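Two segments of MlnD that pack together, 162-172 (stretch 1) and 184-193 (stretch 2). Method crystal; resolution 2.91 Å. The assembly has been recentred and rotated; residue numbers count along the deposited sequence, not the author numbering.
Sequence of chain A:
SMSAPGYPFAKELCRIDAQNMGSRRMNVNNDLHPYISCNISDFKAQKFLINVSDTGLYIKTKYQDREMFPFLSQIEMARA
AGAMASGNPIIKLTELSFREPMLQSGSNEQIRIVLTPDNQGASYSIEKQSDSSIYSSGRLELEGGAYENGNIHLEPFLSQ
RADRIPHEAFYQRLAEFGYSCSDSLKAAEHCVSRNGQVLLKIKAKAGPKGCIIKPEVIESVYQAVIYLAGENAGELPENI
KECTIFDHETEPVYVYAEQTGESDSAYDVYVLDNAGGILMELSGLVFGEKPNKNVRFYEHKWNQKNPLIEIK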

# COMPACT_ATOMS: atom_id res chain seq x y z
N ALA A 162 1.15 -0.17 52.76
CA ALA A 162 0.64 1.12 53.21
C ALA A 162 1.13 2.28 52.34
O ALA A 162 0.42 3.28 52.18
CB ALA A 162 1.03 1.36 54.67
N ASP A 163 2.35 2.18 51.79
CA ASP A 163 2.92 3.24 50.95
C ASP A 163 2.22 3.40 49.61
O ASP A 163 2.46 4.41 48.93
CB ASP A 163 4.40 2.95 50.68
CG ASP A 163 5.32 3.36 51.82
OD1 ASP A 163 4.86 4.12 52.70
OD2 ASP A 163 6.49 2.93 51.83
N ARG A 164 1.38 2.46 49.22
CA ARG A 164 0.78 2.48 47.90
C ARG A 164 -0.11 3.71 47.72
O ARG A 164 -1.00 3.98 48.53
CB ARG A 164 -0.04 1.21 47.69
CG ARG A 164 0.78 -0.04 47.77
CD ARG A 164 -0.06 -1.25 47.47
NE ARG A 164 0.72 -2.47 47.60
CZ ARG A 164 0.29 -3.69 47.29
NH1 ARG A 164 -0.94 -3.87 46.82
NH2 ARG A 164 1.09 -4.72 47.45
N ILE A 165 0.14 4.45 46.65
CA ILE A 165 -0.74 5.55 46.27
C ILE A 165 -1.89 5.00 45.43
O ILE A 165 -1.63 4.28 44.45
CB ILE A 165 0.03 6.63 45.52
CG1 ILE A 165 1.01 7.34 46.45
CG2 ILE A 165 -0.93 7.65 44.90
CD1 ILE A 165 2.47 7.08 46.16
N PRO A 166 -3.14 5.30 45.76
CA PRO A 166 -4.26 4.79 44.96
C PRO A 166 -4.34 5.46 43.60
O PRO A 166 -3.78 6.53 43.35
CB PRO A 166 -5.49 5.12 45.82
CG PRO A 166 -5.03 6.13 46.81
CD PRO A 166 -3.59 5.85 47.05
N HIS A 167 -5.05 4.77 42.70
CA HIS A 167 -5.26 5.24 41.33
C HIS A 167 -5.64 6.72 41.24
O HIS A 167 -5.05 7.48 40.47
CB HIS A 167 -6.33 4.36 40.69
CG HIS A 167 -7.07 5.00 39.56
ND1 HIS A 167 -6.68 4.86 38.24
CD2 HIS A 167 -8.18 5.78 39.54
CE1 HIS A 167 -7.52 5.53 37.47
NE2 HIS A 167 -8.44 6.09 38.23
N GLU A 168 -6.66 7.13 42.00
CA GLU A 168 -7.18 8.49 41.91
C GLU A 168 -6.12 9.51 42.33
O GLU A 168 -5.93 10.54 41.67
CB GLU A 168 -8.45 8.61 42.75
CG GLU A 168 -9.47 9.65 42.27
CD GLU A 168 -10.78 9.57 43.04
OE1 GLU A 168 -10.74 9.53 44.29
OE2 GLU A 168 -11.85 9.52 42.37
N ALA A 169 -5.43 9.25 43.44
CA ALA A 169 -4.43 10.19 43.92
C ALA A 169 -3.24 10.27 42.97
O ALA A 169 -2.68 11.35 42.74
CB ALA A 169 -3.96 9.79 45.31
N PHE A 170 -2.83 9.14 42.41
CA PHE A 170 -1.71 9.13 41.49
C PHE A 170 -1.93 10.10 40.33
O PHE A 170 -1.03 10.88 39.98
CB PHE A 170 -1.47 7.71 40.97
CG PHE A 170 -0.42 7.63 39.92
CD1 PHE A 170 0.91 7.75 40.26
CD2 PHE A 170 -0.76 7.46 38.59
CE1 PHE A 170 1.89 7.69 39.29
CE2 PHE A 170 0.22 7.40 37.61
CZ PHE A 170 1.55 7.52 37.96
N TYR A 171 -3.11 10.06 39.70
CA TYR A 171 -3.35 10.90 38.54
C TYR A 171 -3.65 12.34 38.92
O TYR A 171 -3.34 13.25 38.15
CB TYR A 171 -4.48 10.33 37.69
CG TYR A 171 -4.04 9.11 36.91
CD1 TYR A 171 -3.23 9.24 35.80
CD2 TYR A 171 -4.42 7.84 37.31
CE1 TYR A 171 -2.81 8.14 35.09
CE2 TYR A 171 -4.00 6.73 36.60
CZ TYR A 171 -3.20 6.89 35.50
OH TYR A 171 -2.79 5.79 34.79
N GLN A 172 -4.26 12.57 40.09
CA GLN A 172 -4.38 13.93 40.59
C GLN A 172 -3.01 14.60 40.69
O GLN A 172 -2.89 15.80 40.43
CB GLN A 172 -5.07 13.93 41.96
CG GLN A 172 -6.58 13.74 41.89
CD GLN A 172 -7.17 13.20 43.19
OE1 GLN A 172 -8.28 12.65 43.20
NE2 GLN A 172 -6.46 13.38 44.30
N SER A 184 -9.18 6.11 28.85
CA SER A 184 -8.63 5.02 28.06
C SER A 184 -7.13 4.87 28.23
O SER A 184 -6.58 3.85 27.81
CB SER A 184 -8.95 5.24 26.58
OG SER A 184 -8.42 6.47 26.15
N LEU A 185 -6.46 5.85 28.84
CA LEU A 185 -5.03 5.78 29.10
C LEU A 185 -4.70 5.74 30.59
O LEU A 185 -3.55 5.94 30.97
CB LEU A 185 -4.32 6.96 28.44
CG LEU A 185 -4.25 6.90 26.92
CD1 LEU A 185 -3.98 8.27 26.33
CD2 LEU A 185 -3.15 5.94 26.51
N LYS A 186 -5.70 5.48 31.43
CA LYS A 186 -5.52 5.42 32.88
C LYS A 186 -5.49 3.95 33.30
O LYS A 186 -6.48 3.38 33.76
CB LYS A 186 -6.62 6.20 33.58
CG LYS A 186 -6.44 7.70 33.48
CD LYS A 186 -7.35 8.43 34.44
CE LYS A 186 -7.46 9.89 34.08
NZ LYS A 186 -7.94 10.69 35.23
N ALA A 187 -4.32 3.34 33.14
CA ALA A 187 -4.12 1.94 33.48
C ALA A 187 -3.47 1.73 34.85
O ALA A 187 -3.46 0.60 35.35
CB ALA A 187 -3.26 1.26 32.41
N ALA A 188 -2.94 2.78 35.47
CA ALA A 188 -2.29 2.66 36.77
C ALA A 188 -3.33 2.40 37.86
O ALA A 188 -4.28 3.17 38.01
CB ALA A 188 -1.49 3.92 37.08
N GLU A 189 -3.14 1.31 38.61
CA GLU A 189 -3.99 1.01 39.76
C GLU A 189 -3.43 1.60 41.06
O GLU A 189 -4.20 2.13 41.87
CB GLU A 189 -4.19 -0.50 39.91
CG GLU A 189 -5.09 -1.14 38.85
CD GLU A 189 -5.66 -2.46 39.30
OE1 GLU A 189 -5.10 -3.07 40.24
OE2 GLU A 189 -6.68 -2.90 38.72
N HIS A 190 -2.12 1.50 41.28
CA HIS A 190 -1.51 2.13 42.44
C HIS A 190 -0.01 2.27 42.19
O HIS A 190 0.54 1.69 41.26
CB HIS A 190 -1.79 1.37 43.74
CG HIS A 190 -1.30 -0.04 43.73
ND1 HIS A 190 0.02 -0.37 43.93
CD2 HIS A 190 -1.96 -1.22 43.57
CE1 HIS A 190 0.16 -1.69 43.88
NE2 HIS A 190 -1.03 -2.22 43.66
N CYS A 191 0.64 3.06 43.05
CA CYS A 191 2.01 3.52 42.83
C CYS A 191 2.83 3.43 44.11
O CYS A 191 2.34 3.80 45.18
CB CYS A 191 1.98 4.96 42.31
SG CYS A 191 3.54 5.84 42.23
N VAL A 192 4.06 2.94 43.99
CA VAL A 192 5.05 2.94 45.07
C VAL A 192 6.30 3.67 44.58
O VAL A 192 6.85 3.32 43.54
CB VAL A 192 5.43 1.52 45.52
CG1 VAL A 192 6.44 1.58 46.68
CG2 VAL A 192 4.21 0.74 45.96
N SER A 193 6.74 4.67 45.35
CA SER A 193 7.84 5.54 44.94
C SER A 193 8.84 5.67 46.09
O SER A 193 8.46 6.07 47.19
CB SER A 193 7.31 6.91 44.54
OG SER A 193 8.36 7.74 44.06

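Cys191 and Tyr171 bury the most surface, with Ala188 and Lys186 equal behind them, in a contact that buries 718 Å² in all. Cys191 anchors a short antiparallel bridge with Ile165: Ile165 N donates to Cys191 O (2.7 Å, nearly linear) and Cys191 N returns a bond to Ile165 O (2.9 Å). Their side chains share one face of the sheet, CB to CB 4.1 Å apart, and there Cys191 also meets the first helical turns, its CB lying 3.6 Å from Phe170 CD1. A small, weakly polar side chain suits this buried site between strand and aromatic ring.

Tyr171, one residue further along the helix, points toward stretch 2 and carries its hydroxyl to the backbone, where Ala188 N donates to Tyr171 OH (3.1 Å). Lys186 lays its aliphatic chain over one face of the phenol, with CG 3.9 Å from the ring centroid. The methyl of Ala188 touches both aromatic residues, its CB being 3.8 Å from Tyr171 CZ and 3.9 Å from Phe170 CE2. Its carbonyl is used as well: His167 ND1 donates to Ala188 O (2.9 Å), tying the start of the helix to the strand.

On the sheet face bearing Pro166 and His190, the extended Arg164 side chain covers the imidazole, with CD 3.8 Å from the centroid of the His190 ring.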